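Long-range contacts in fatty acid-binding protein homolog (Ascaris suum, PDB 6I8X), which binds fatty acids inside a beta-barrel and may sequester toxic fatty acids and their peroxidation products or help maintain the lipid layer of the eggshell: residues 17-22 against 144-149; 103-108 against 123-128; 88-93 against 110-115. All blocks are in the same frame, centred on the assembly; numbering follows the deposited sequence.

Interaction 1 (17-22 against 144-149). With TAM (tris(hydroxyethyl)aminomethane), chain K; VCA (vaccenic acid), chain C.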
loop_
_atom_site.group_PDB
_atom_site.type_symbol
_atom_site.label_atom_id
_atom_site.label_comp_id
_atom_site.label_asym_id
_atom_site.label_seq_id
_atom_site.Cartn_x
_atom_site.Cartn_y
_atom_site.Cartn_z
ATOM N N PHE A 17 -10.025 -3.802 4.180
ATOM C CA PHE A 17 -10.551 -2.763 3.298
ATOM C C PHE A 17 -10.689 -3.315 1.884
ATOM O O PHE A 17 -9.731 -3.815 1.303
ATOM C CB PHE A 17 -9.623 -1.524 3.340
ATOM C CG PHE A 17 -9.411 -0.903 4.709
ATOM C CD1 PHE A 17 -10.229 0.133 5.155
ATOM C CD2 PHE A 17 -8.341 -1.293 5.515
ATOM C CE1 PHE A 17 -9.978 0.769 6.375
ATOM C CE2 PHE A 17 -8.115 -0.677 6.753
ATOM C CZ PHE A 17 -8.939 0.341 7.173
ATOM N N LYS A 18 -11.888 -3.247 1.346
ATOM C CA LYS A 18 -12.176 -3.768 0.006
ATOM C C LYS A 18 -12.279 -2.644 -1.041
ATOM O O LYS A 18 -13.096 -1.739 -0.890
ATOM C CB LYS A 18 -13.468 -4.641 0.035
ATOM C CG LYS A 18 -13.842 -5.248 -1.321
ATOM C CD LYS A 18 -15.232 -5.894 -1.326
ATOM C CE LYS A 18 -16.376 -4.921 -1.609
ATOM N NZ LYS A 18 -16.381 -4.400 -3.019
ATOM N N LEU A 19 -11.506 -2.759 -2.140
ATOM C CA LEU A 19 -11.563 -1.825 -3.278
ATOM C C LEU A 19 -12.991 -1.773 -3.872
ATOM O O LEU A 19 -13.539 -2.796 -4.310
ATOM C CB LEU A 19 -10.532 -2.211 -4.354
ATOM C CG LEU A 19 -10.595 -1.392 -5.672
ATOM C CD1 LEU A 19 -10.125 0.082 -5.460
ATOM C CD2 LEU A 19 -9.809 -2.071 -6.752
ATOM N N GLU A 20 -13.564 -0.555 -3.887
ATOM C CA GLU A 20 -14.918 -0.262 -4.343
ATOM C C GLU A 20 -14.955 0.574 -5.632
ATOM O O GLU A 20 -15.786 0.330 -6.490
ATOM C CB GLU A 20 -15.661 0.483 -3.220
ATOM C CG GLU A 20 -16.920 -0.240 -2.768
ATOM C CD GLU A 20 -17.907 0.532 -1.915
ATOM O OE1 GLU A 20 -17.981 1.778 -2.035
ATOM O OE2 GLU A 20 -18.659 -0.133 -1.166
ATOM N N ARG A 21 -14.095 1.590 -5.738
ATOM C CA ARG A 21 -14.027 2.526 -6.860
ATOM C C ARG A 21 -12.727 3.308 -6.826
ATOM O O ARG A 21 -12.042 3.320 -5.825
ATOM C CB ARG A 21 -15.240 3.509 -6.856
ATOM C CG ARG A 21 -15.320 4.438 -5.653
ATOM C CD ARG A 21 -16.427 5.462 -5.814
ATOM N NE ARG A 21 -16.439 6.439 -4.717
ATOM C CZ ARG A 21 -15.870 7.644 -4.761
ATOM N NH1 ARG A 21 -15.226 8.043 -5.854
ATOM N NH2 ARG A 21 -15.940 8.457 -3.715
ATOM N N ASP A 22 -12.413 3.982 -7.907
ATOM C CA ASP A 22 -11.231 4.808 -8.046
ATOM C C ASP A 22 -11.534 5.955 -8.992
ATOM O O ASP A 22 -12.627 6.020 -9.549
ATOM C CB ASP A 22 -10.036 3.962 -8.526
ATOM C CG ASP A 22 -10.278 3.114 -9.762
ATOM O OD1 ASP A 22 -11.156 3.470 -10.570
ATOM O OD2 ASP A 22 -9.541 2.148 -9.960
ATOM N N ARG A 144 -7.899 5.747 -4.998
ATOM C CA ARG A 144 -8.560 4.430 -5.006
ATOM C C ARG A 144 -9.223 4.339 -3.648
ATOM O O ARG A 144 -8.572 4.604 -2.630
ATOM C CB ARG A 144 -7.516 3.289 -5.180
ATOM C CG ARG A 144 -6.635 3.383 -6.438
ATOM C CD ARG A 144 -7.125 2.456 -7.544
ATOM N NE ARG A 144 -6.579 1.120 -7.393
ATOM C CZ ARG A 144 -7.040 0.030 -7.992
ATOM N NH1 ARG A 144 -8.079 0.105 -8.818
ATOM N NH2 ARG A 144 -6.453 -1.136 -7.794
ATOM N N TYR A 145 -10.524 3.999 -3.637
ATOM C CA TYR A 145 -11.401 3.951 -2.464
ATOM C C TYR A 145 -11.676 2.518 -2.006
ATOM O O TYR A 145 -12.259 1.742 -2.747
ATOM C CB TYR A 145 -12.707 4.762 -2.732
ATOM C CG TYR A 145 -12.416 6.212 -3.080
ATOM C CD1 TYR A 145 -12.081 6.586 -4.379
ATOM C CD2 TYR A 145 -12.388 7.193 -2.094
ATOM C CE1 TYR A 145 -11.742 7.899 -4.691
ATOM C CE2 TYR A 145 -12.072 8.515 -2.399
ATOM C CZ TYR A 145 -11.746 8.862 -3.697
ATOM O OH TYR A 145 -11.438 10.164 -4.008
ATOM N N TYR A 146 -11.259 2.193 -0.766
ATOM C CA TYR A 146 -11.394 0.873 -0.109
ATOM C C TYR A 146 -12.312 1.005 1.083
ATOM O O TYR A 146 -12.036 1.757 2.030
ATOM C CB TYR A 146 -10.023 0.353 0.380
ATOM C CG TYR A 146 -9.013 0.104 -0.712
ATOM C CD1 TYR A 146 -8.308 1.161 -1.289
ATOM C CD2 TYR A 146 -8.704 -1.191 -1.119
ATOM C CE1 TYR A 146 -7.374 0.938 -2.301
ATOM C CE2 TYR A 146 -7.740 -1.430 -2.098
ATOM C CZ TYR A 146 -7.099 -0.358 -2.706
ATOM O OH TYR A 146 -6.165 -0.567 -3.684
ATOM N N LYS A 147 -13.423 0.314 1.006
ATOM C CA LYS A 147 -14.476 0.322 2.005
ATOM C C LYS A 147 -14.062 -0.568 3.160
ATOM O O LYS A 147 -13.708 -1.722 2.938
ATOM C CB LYS A 147 -15.800 -0.147 1.353
ATOM C CG LYS A 147 -17.024 -0.169 2.252
ATOM C CD LYS A 147 -17.787 1.143 2.242
ATOM C CE LYS A 147 -19.158 1.042 2.871
ATOM N NZ LYS A 147 -19.086 1.089 4.348
ATOM N N LYS A 148 -14.056 -0.006 4.380
ATOM C CA LYS A 148 -13.768 -0.733 5.607
ATOM C C LYS A 148 -14.853 -1.826 5.783
ATOM O O LYS A 148 -16.065 -1.559 5.649
ATOM C CB LYS A 148 -13.729 0.254 6.803
ATOM C CG LYS A 148 -13.657 -0.337 8.205
ATOM C CD LYS A 148 -12.412 -1.123 8.432
ATOM C CE LYS A 148 -11.712 -0.694 9.684
ATOM N NZ LYS A 148 -12.145 -1.453 10.886
ATOM N N GLN A 149 -14.384 -3.075 6.030
ATOM C CA GLN A 149 -15.228 -4.265 6.209
ATOM C C GLN A 149 -15.283 -4.700 7.681
ATOM O O GLN A 149 -16.155 -5.529 8.000
ATOM C CB GLN A 149 -14.700 -5.433 5.344
ATOM C CG GLN A 149 -14.353 -5.084 3.883
ATOM C CD GLN A 149 -15.601 -4.921 3.080
ATOM O OE1 GLN A 149 -16.148 -3.822 2.933
ATOM N NE2 GLN A 149 -16.097 -6.023 2.578
ATOM O OXT GLN A 149 -14.416 -4.294 8.493
HETATM C C TAM K . -10.019 -4.376 13.989
HETATM C C1 TAM K . -8.942 -5.419 13.462
HETATM C C2 TAM K . -10.733 -3.774 12.692
HETATM C C3 TAM K . -11.119 -4.877 15.043
HETATM C C4 TAM K . -7.609 -5.422 14.180
HETATM C C5 TAM K . -11.468 -4.812 11.869
HETATM C C6 TAM K . -10.859 -6.230 15.659
HETATM N N TAM K . -9.155 -3.382 14.655
HETATM O O4 TAM K . -6.758 -6.386 13.606
HETATM O O5 TAM K . -11.792 -4.381 10.510
HETATM O O6 TAM K . -11.841 -6.509 16.630
HETATM O O2 VCA C . -1.971 -1.758 -4.346
HETATM C C1 VCA C . -2.989 -1.966 -5.151
HETATM O O1 VCA C . -4.137 -1.936 -4.779
HETATM C C2 VCA C . -2.607 -2.234 -6.579
HETATM C C3 VCA C . -3.458 -3.277 -7.297
HETATM C C4 VCA C . -2.810 -3.772 -8.579
HETATM C C5 VCA C . -3.662 -4.700 -9.420
HETATM C C6 VCA C . -3.512 -6.165 -9.062
HETATM C C7 VCA C . -4.516 -7.047 -9.777
HETATM C C8 VCA C . -4.196 -7.445 -11.210
HETATM C C9 VCA C . -3.265 -8.634 -11.337
HETATM C C10 VCA C . -2.863 -8.923 -12.787
HETATM C C11 VCA C . -1.505 -9.543 -12.923
HETATM C C12 VCA C . -0.351 -8.937 -12.701
HETATM C C13 VCA C . -0.169 -7.514 -12.259
HETATM C C14 VCA C . 1.279 -7.028 -12.331
HETATM C C15 VCA C . 1.453 -5.545 -12.043
HETATM C C16 VCA C . 0.964 -5.079 -10.677
HETATM C C17 VCA C . 1.234 -3.611 -10.406
HETATM C C18 VCA C . 1.069 -3.230 -8.959
#

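Interaction 2 (103-108 against 123-128). With EDO (1,2-ethanediol), chain H.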
loop_
_atom_site.group_PDB
_atom_site.type_symbol
_atom_site.label_atom_id
_atom_site.label_comp_id
_atom_site.label_asym_id
_atom_site.label_seq_id
_atom_site.Cartn_x
_atom_site.Cartn_y
_atom_site.Cartn_z
ATOM N N PRO A 103 -0.486 11.617 12.060
ATOM C CA PRO A 103 -1.431 10.545 12.454
ATOM C C PRO A 103 -2.545 10.185 11.459
ATOM O O PRO A 103 -3.191 9.142 11.612
ATOM C CB PRO A 103 -2.028 11.059 13.769
ATOM C CG PRO A 103 -1.771 12.536 13.775
ATOM C CD PRO A 103 -0.487 12.726 13.042
ATOM N N ASN A 104 -2.779 11.033 10.457
ATOM C CA ASN A 104 -3.821 10.819 9.450
ATOM C C ASN A 104 -3.245 10.311 8.102
ATOM O O ASN A 104 -4.009 10.048 7.182
ATOM C CB ASN A 104 -4.628 12.126 9.221
ATOM C CG ASN A 104 -4.884 12.978 10.442
ATOM O OD1 ASN A 104 -5.450 12.534 11.453
ATOM N ND2 ASN A 104 -4.472 14.235 10.364
ATOM N N THR A 105 -1.912 10.178 7.994
ATOM C CA THR A 105 -1.217 9.825 6.754
ATOM C C THR A 105 -0.215 8.673 6.857
ATOM O O THR A 105 0.896 8.838 7.363
ATOM C CB THR A 105 -0.515 11.075 6.162
ATOM O OG1 THR A 105 -1.397 12.188 6.211
ATOM C CG2 THR A 105 -0.027 10.861 4.736
ATOM N N LEU A 106 -0.566 7.552 6.244
ATOM C CA LEU A 106 0.324 6.405 6.147
ATOM C C LEU A 106 0.948 6.396 4.739
ATOM O O LEU A 106 0.242 6.561 3.745
ATOM C CB LEU A 106 -0.458 5.114 6.433
ATOM C CG LEU A 106 0.190 3.759 6.113
ATOM C CD1 LEU A 106 1.287 3.428 7.106
ATOM C CD2 LEU A 106 -0.869 2.651 6.178
ATOM N N THR A 107 2.276 6.276 4.664
ATOM C CA THR A 107 2.974 6.191 3.383
ATOM C C THR A 107 3.546 4.775 3.208
ATOM O O THR A 107 3.721 4.047 4.193
ATOM C CB THR A 107 4.013 7.301 3.205
ATOM O OG1 THR A 107 5.129 7.059 4.058
ATOM C CG2 THR A 107 3.431 8.700 3.411
ATOM N N GLU A 108 3.776 4.376 1.956
ATOM C CA GLU A 108 4.312 3.079 1.580
ATOM C C GLU A 108 5.188 3.356 0.368
ATOM O O GLU A 108 4.695 3.719 -0.709
ATOM C CB GLU A 108 3.168 2.101 1.245
ATOM C CG GLU A 108 3.607 0.712 0.810
ATOM C CD GLU A 108 2.486 -0.220 0.357
ATOM O OE1 GLU A 108 1.300 0.098 0.591
ATOM O OE2 GLU A 108 2.796 -1.290 -0.212
ATOM N N GLU A 123 0.175 6.926 -0.668
ATOM C CA GLU A 123 -0.357 7.572 0.521
ATOM C C GLU A 123 -1.744 7.022 0.866
ATOM O O GLU A 123 -2.578 6.874 -0.019
ATOM C CB GLU A 123 -0.401 9.073 0.241
ATOM C CG GLU A 123 -1.003 9.946 1.323
ATOM C CD GLU A 123 -1.190 11.396 0.908
ATOM O OE1 GLU A 123 -0.359 11.913 0.124
ATOM O OE2 GLU A 123 -2.177 12.015 1.369
ATOM N N TYR A 124 -1.982 6.711 2.157
ATOM C CA TYR A 124 -3.268 6.225 2.621
ATOM C C TYR A 124 -3.849 7.170 3.627
ATOM O O TYR A 124 -3.154 7.633 4.534
ATOM C CB TYR A 124 -3.197 4.836 3.244
ATOM C CG TYR A 124 -2.694 3.738 2.349
ATOM C CD1 TYR A 124 -3.582 2.926 1.648
ATOM C CD2 TYR A 124 -1.338 3.405 2.317
ATOM C CE1 TYR A 124 -3.138 1.821 0.927
ATOM C CE2 TYR A 124 -0.880 2.313 1.581
ATOM C CZ TYR A 124 -1.784 1.524 0.885
ATOM O OH TYR A 124 -1.354 0.427 0.180
ATOM N N ARG A 125 -5.160 7.437 3.484
ATOM C CA ARG A 125 -5.882 8.319 4.382
ATOM C C ARG A 125 -7.228 7.729 4.659
ATOM O O ARG A 125 -7.789 7.058 3.811
ATOM C CB ARG A 125 -6.036 9.718 3.763
ATOM C CG ARG A 125 -4.726 10.502 3.626
ATOM C CD ARG A 125 -4.948 11.921 3.132
ATOM N NE ARG A 125 -5.602 12.752 4.143
ATOM C CZ ARG A 125 -4.960 13.463 5.062
ATOM N NH1 ARG A 125 -3.634 13.477 5.095
ATOM N NH2 ARG A 125 -5.641 14.177 5.949
ATOM N N ARG A 126 -7.731 7.938 5.859
ATOM C CA ARG A 126 -9.070 7.490 6.202
ATOM C C ARG A 126 -10.022 8.622 5.966
ATOM O O ARG A 126 -9.717 9.756 6.314
ATOM C CB ARG A 126 -9.179 6.992 7.650
ATOM C CG ARG A 126 -8.779 5.542 7.816
ATOM C CD ARG A 126 -9.702 4.530 7.135
ATOM N NE ARG A 126 -11.100 4.567 7.594
ATOM C CZ ARG A 126 -11.594 3.867 8.615
ATOM N NH1 ARG A 126 -10.802 3.100 9.349
ATOM N NH2 ARG A 126 -12.879 3.944 8.919
ATOM N N ASP A 127 -11.165 8.326 5.352
ATOM C CA ASP A 127 -12.215 9.297 5.114
ATOM C C ASP A 127 -13.562 8.602 5.337
ATOM O O ASP A 127 -14.112 7.979 4.416
ATOM C CB ASP A 127 -12.109 9.906 3.711
ATOM C CG ASP A 127 -13.093 11.034 3.512
ATOM O OD1 ASP A 127 -13.480 11.668 4.525
ATOM O OD2 ASP A 127 -13.515 11.257 2.352
ATOM N N GLY A 128 -14.056 8.701 6.568
ATOM C CA GLY A 128 -15.276 8.033 6.976
ATOM C C GLY A 128 -15.010 6.544 6.959
ATOM O O GLY A 128 -13.942 6.097 7.410
HETATM C C1 EDO H . 1.485 10.739 -4.116
HETATM O O1 EDO H . 1.773 10.132 -2.865
HETATM C C2 EDO H . 0.036 11.303 -4.127
HETATM O O2 EDO H . -0.170 12.086 -2.965
HETATM O O HOH W 1 -6.665 9.895 7.823
#

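Interaction 3 (88-93 against 110-115)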
loop_
_atom_site.group_PDB
_atom_site.type_symbol
_atom_site.label_atom_id
_atom_site.label_comp_id
_atom_site.label_asym_id
_atom_site.label_seq_id
_atom_site.Cartn_x
_atom_site.Cartn_y
_atom_site.Cartn_z
ATOM N N ALA A 88 6.731 -8.063 -4.394
ATOM C CA ALA A 88 5.623 -7.151 -4.619
ATOM C C ALA A 88 4.646 -7.779 -5.619
ATOM O O ALA A 88 4.884 -8.911 -6.066
ATOM C CB ALA A 88 6.134 -5.802 -5.105
ATOM N N LEU A 89 3.532 -7.072 -5.924
ATOM C CA LEU A 89 2.437 -7.524 -6.799
ATOM C C LEU A 89 2.846 -7.776 -8.263
ATOM O O LEU A 89 2.161 -8.510 -8.972
ATOM C CB LEU A 89 1.238 -6.556 -6.729
ATOM C CG LEU A 89 0.380 -6.602 -5.455
ATOM C CD1 LEU A 89 -0.570 -5.429 -5.427
ATOM C CD2 LEU A 89 -0.377 -7.926 -5.326
ATOM N N ASP A 90 3.987 -7.213 -8.686
ATOM C CA ASP A 90 4.536 -7.392 -10.020
ATOM C C ASP A 90 5.416 -8.656 -10.091
ATOM O O ASP A 90 6.024 -8.919 -11.135
ATOM C CB ASP A 90 5.307 -6.122 -10.434
ATOM C CG ASP A 90 6.496 -5.725 -9.566
ATOM O OD1 ASP A 90 6.742 -6.397 -8.542
ATOM O OD2 ASP A 90 7.191 -4.743 -9.922
ATOM N N SER A 91 5.467 -9.442 -8.981
ATOM C CA SER A 91 6.229 -10.696 -8.796
ATOM C C SER A 91 7.742 -10.499 -8.762
ATOM O O SER A 91 8.505 -11.443 -9.011
ATOM C CB SER A 91 5.838 -11.763 -9.820
ATOM O OG SER A 91 4.520 -12.217 -9.573
ATOM N N THR A 92 8.179 -9.288 -8.416
ATOM C CA THR A 92 9.598 -8.965 -8.294
ATOM C C THR A 92 9.889 -8.525 -6.845
ATOM O O THR A 92 8.966 -8.235 -6.082
ATOM C CB THR A 92 10.013 -7.881 -9.331
ATOM O OG1 THR A 92 9.449 -6.615 -8.950
ATOM C CG2 THR A 92 9.621 -8.240 -10.777
ATOM N N GLN A 93 11.174 -8.463 -6.488
ATOM C CA GLN A 93 11.646 -8.025 -5.182
ATOM C C GLN A 93 11.700 -6.504 -5.137
ATOM O O GLN A 93 12.192 -5.873 -6.073
ATOM C CB GLN A 93 13.043 -8.602 -4.897
ATOM C CG GLN A 93 13.062 -10.118 -4.754
ATOM C CD GLN A 93 12.430 -10.552 -3.466
ATOM O OE1 GLN A 93 12.929 -10.270 -2.375
ATOM N NE2 GLN A 93 11.311 -11.244 -3.573
ATOM N N HIS A 110 8.107 2.062 -2.307
ATOM C CA HIS A 110 8.680 0.921 -3.013
ATOM C C HIS A 110 9.861 1.381 -3.827
ATOM O O HIS A 110 9.800 2.415 -4.501
ATOM C CB HIS A 110 7.660 0.257 -3.950
ATOM C CG HIS A 110 6.531 -0.426 -3.245
ATOM N ND1 HIS A 110 6.230 -1.758 -3.492
ATOM C CD2 HIS A 110 5.639 0.061 -2.354
ATOM C CE1 HIS A 110 5.187 -2.042 -2.730
ATOM N NE2 HIS A 110 4.804 -0.986 -2.019
ATOM N N ILE A 111 10.948 0.617 -3.740
ATOM C CA ILE A 111 12.140 0.810 -4.549
ATOM C C ILE A 111 12.347 -0.537 -5.237
ATOM O O ILE A 111 12.418 -1.551 -4.553
ATOM C CB ILE A 111 13.409 1.256 -3.754
ATOM C CG1 ILE A 111 13.172 2.552 -2.937
ATOM C CG2 ILE A 111 14.584 1.421 -4.706
ATOM C CD1 ILE A 111 14.327 2.930 -1.927
ATOM N N LYS A 112 12.435 -0.559 -6.571
ATOM C CA LYS A 112 12.697 -1.817 -7.274
ATOM C C LYS A 112 14.153 -2.246 -7.026
ATOM O O LYS A 112 15.052 -1.404 -7.060
ATOM C CB LYS A 112 12.362 -1.707 -8.771
ATOM C CG LYS A 112 10.885 -1.862 -9.033
ATOM C CD LYS A 112 10.496 -1.522 -10.451
ATOM C CE LYS A 112 8.990 -1.525 -10.598
ATOM N NZ LYS A 112 8.554 -0.959 -11.900
ATOM N N VAL A 113 14.360 -3.528 -6.675
ATOM C CA VAL A 113 15.686 -4.086 -6.402
ATOM C C VAL A 113 16.534 -4.105 -7.704
ATOM O O VAL A 113 17.705 -3.699 -7.692
ATOM C CB VAL A 113 15.596 -5.473 -5.690
ATOM C CG1 VAL A 113 16.952 -6.191 -5.659
ATOM C CG2 VAL A 113 15.051 -5.321 -4.274
ATOM N N ASP A 114 15.917 -4.538 -8.819
ATOM C CA ASP A 114 16.557 -4.631 -10.137
ATOM C C ASP A 114 16.593 -3.291 -10.900
ATOM O O ASP A 114 17.224 -3.208 -11.954
ATOM C CB ASP A 114 15.909 -5.746 -10.976
ATOM C CG ASP A 114 15.964 -7.125 -10.327
ATOM O OD1 ASP A 114 16.996 -7.445 -9.679
ATOM O OD2 ASP A 114 14.974 -7.883 -10.462
ATOM N N ASP A 115 15.939 -2.246 -10.348
ATOM C CA ASP A 115 15.896 -0.888 -10.895
ATOM C C ASP A 115 15.869 0.110 -9.710
ATOM O O ASP A 115 14.801 0.616 -9.365
ATOM C CB ASP A 115 14.671 -0.725 -11.828
ATOM C CG ASP A 115 14.663 0.508 -12.723
ATOM O OD1 ASP A 115 15.716 1.180 -12.823
ATOM O OD2 ASP A 115 13.613 0.778 -13.354
#

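Interaction 1 (17-22 against 144-149)
Asp-22 and Arg-144 meet on the barrel's inner face, where the contact is tight. Arg-144 NH1 gives Asp-22 OD2 a salt bridge of 2.8 Å; NH1 meets OD2 on its anti side, and OD2 lies close to the guanidinium plane. Leu-19 CD2 lies over one guanidinium face, 3.5 Å from Arg-144 NH1. Beside them Phe-17 CB packs on Tyr-146 CB at 3.5 Å. The OH of Tyr-146 is 2.7 Å from O1 of the bound vaccenic acid, and Lys-49 NZ is hydrogen-bonded to the fatty acid.

The outer side is looser. A classic beta bulge puts both Glu-20 and Arg-21 opposite Tyr-145: Glu-20 N donates to Tyr-145 O, and Tyr-145 N to Arg-21 O. With CG between the backbone N and carbonyl carbon (chi1 64°) and the chain extended to NE, the Arg-21 guanidinium stacks on the Tyr-145 ring, planes 16° apart, as a cation-pi pair, while its NH1 forms a salt bridge with Glu-23. On the Phe-17 side, at the strand's C-terminal end, Lys-148 NZ reaches O5 of the tris(hydroxyethyl)aminomethane at 3.0 Å. The antiparallel pair joins the first and last barrel strands, flanked by strands 47-53 and 130-137, with Phe-25 of helix 25-31 against Arg-144.

Interaction 2 (103-108 against 123-128)
Leu-106 and Tyr-124 face each other as an antiparallel hydrogen-bonded pair in the hairpin of strands 105-112 and 119-127, part of the wall of the fatty acid-binding barrel. Two backbone bonds join them: Tyr-124 N to Leu-106 O at 2.7 Å, and Leu-106 N to Tyr-124 O at 3.1 Å. Beyond this pair, where the chains part, water 1 takes over; it donates to Asn-104 O and accepts from Arg-126 N, at 3.0 Å.

Among the side chains, the main polar link is Tyr-124 OH to Glu-108 OE1, 2.7 Å long. The hydroxyl approaches nearly along the C-O axis, and carboxylate and ring are nearly coplanar, 12° apart, with OE1 at the ring edge. With CG anti to the backbone N (chi1 179°), the extended Glu-108 chain carries its carboxylate out to the tyrosine hydroxyl. The other carboxylate oxygen, Glu-108 OE2, is hydrogen-bonded to His-110 NE2, and Tyr-124 OH has a further partner in Lys-49 NZ. The Arg-125 guanidinium has Asn-104 O over one face, towards its rim, while Thr-105 OG1 is hydrogen-bonded to Asp-102.

Apolar contact is lighter. Leu-106 CD2 lies 4.0 Å from Tyr-124 CD2, the two side chains side by side and pointing the same way. Thr-105 CG2, crossing the Glu-123 chain, rests 3.7 Å from Glu-123 CG.

Chemically, the contact places a buried carboxylate where both oxygens have hydrogen-bond partners. The Tyr-124 hydroxyl links it to Lys-49, which also binds the vaccenic acid, and the positive charge of that lysine would probably help Glu-108 to remain ionised. The nearest atom of the Tyr-124 side chain is about 5 Å from the fatty acid, consistent with Tyr-124 and Glu-108 forming a second shell, behind Lys-49, to the acid head.

Interaction 3 (88-93 against 110-115)
A type I beta turn from Ala-88 to Ser-91, carrying an Asx turn at Asp-90, meets the end of strand 105-112 at one end of the fatty acid-binding barrel. Leu-89, within this turn, lines the vaccenic acid pocket. The turn is closed by Ser-91 N donating to Ala-88 O at 3.0 Å, and a second backbone bond runs from Ala-88 N to Thr-92 O. In the Asx turn Asp-90 OD1 takes two bonds, from Thr-92 N and, at 2.7 Å, from Thr-92 OG1. Both donors come from the same face of the carboxylate, well above its plane.

The second oxygen, Asp-90 OD2, is hydrogen-bonded to His-94 NE2 and also looks across the contact. Lys-112 CE comes within 3.7 Å of Asp-90 OD2, the two side chains crossing. The lysine's charged end runs on past it: Asp-90 OD2 and Lys-112 NZ are 4.5 Å apart, too far for a salt bridge, and NZ instead pairs with Asp-118. Nearby, Ala-88 CB stands at the edge of the His-110 ring, 4.4 Å from His-110 ND1. That ring is fixed at both nitrogens, by His-94 at ND1 and Glu-108 at NE2.

At the strand end one backbone bond crosses between the segments, Val-113 N to Gln-93 O at 3.2 Å, with an N-H...O angle of 163°. Gln-93 turns its amide oxygen to Gln-85. Close by the backbone bond, Val-113 CG2 touches the same Gln-93 O at 3.4 Å and packs 3.9 Å from Gln-93 CB.

How the interactions relate
All three contacts reach the same antiparallel sheet, the barrel wall, and both interactions 2 and 3 are nested in the loop closed by interaction 1. Interactions 1 and 2 have centres about 13 Å apart and touch directly: Phe-17 CE1 packs 3.8 Å from Arg-126 CD. Interaction 3 lies across the chain's centre from both, its centre about 24 Å from that of interaction 1 and 23 Å from that of interaction 2. The segments of interactions 2 and 3 alternate along the chain and adjoin in strand 105-112. The vaccenic acid, bent back on itself inside the barrel, touches residues of interactions 1 and 3: its acid end meets interaction 1, and Leu-89 of interaction 3 also touches it.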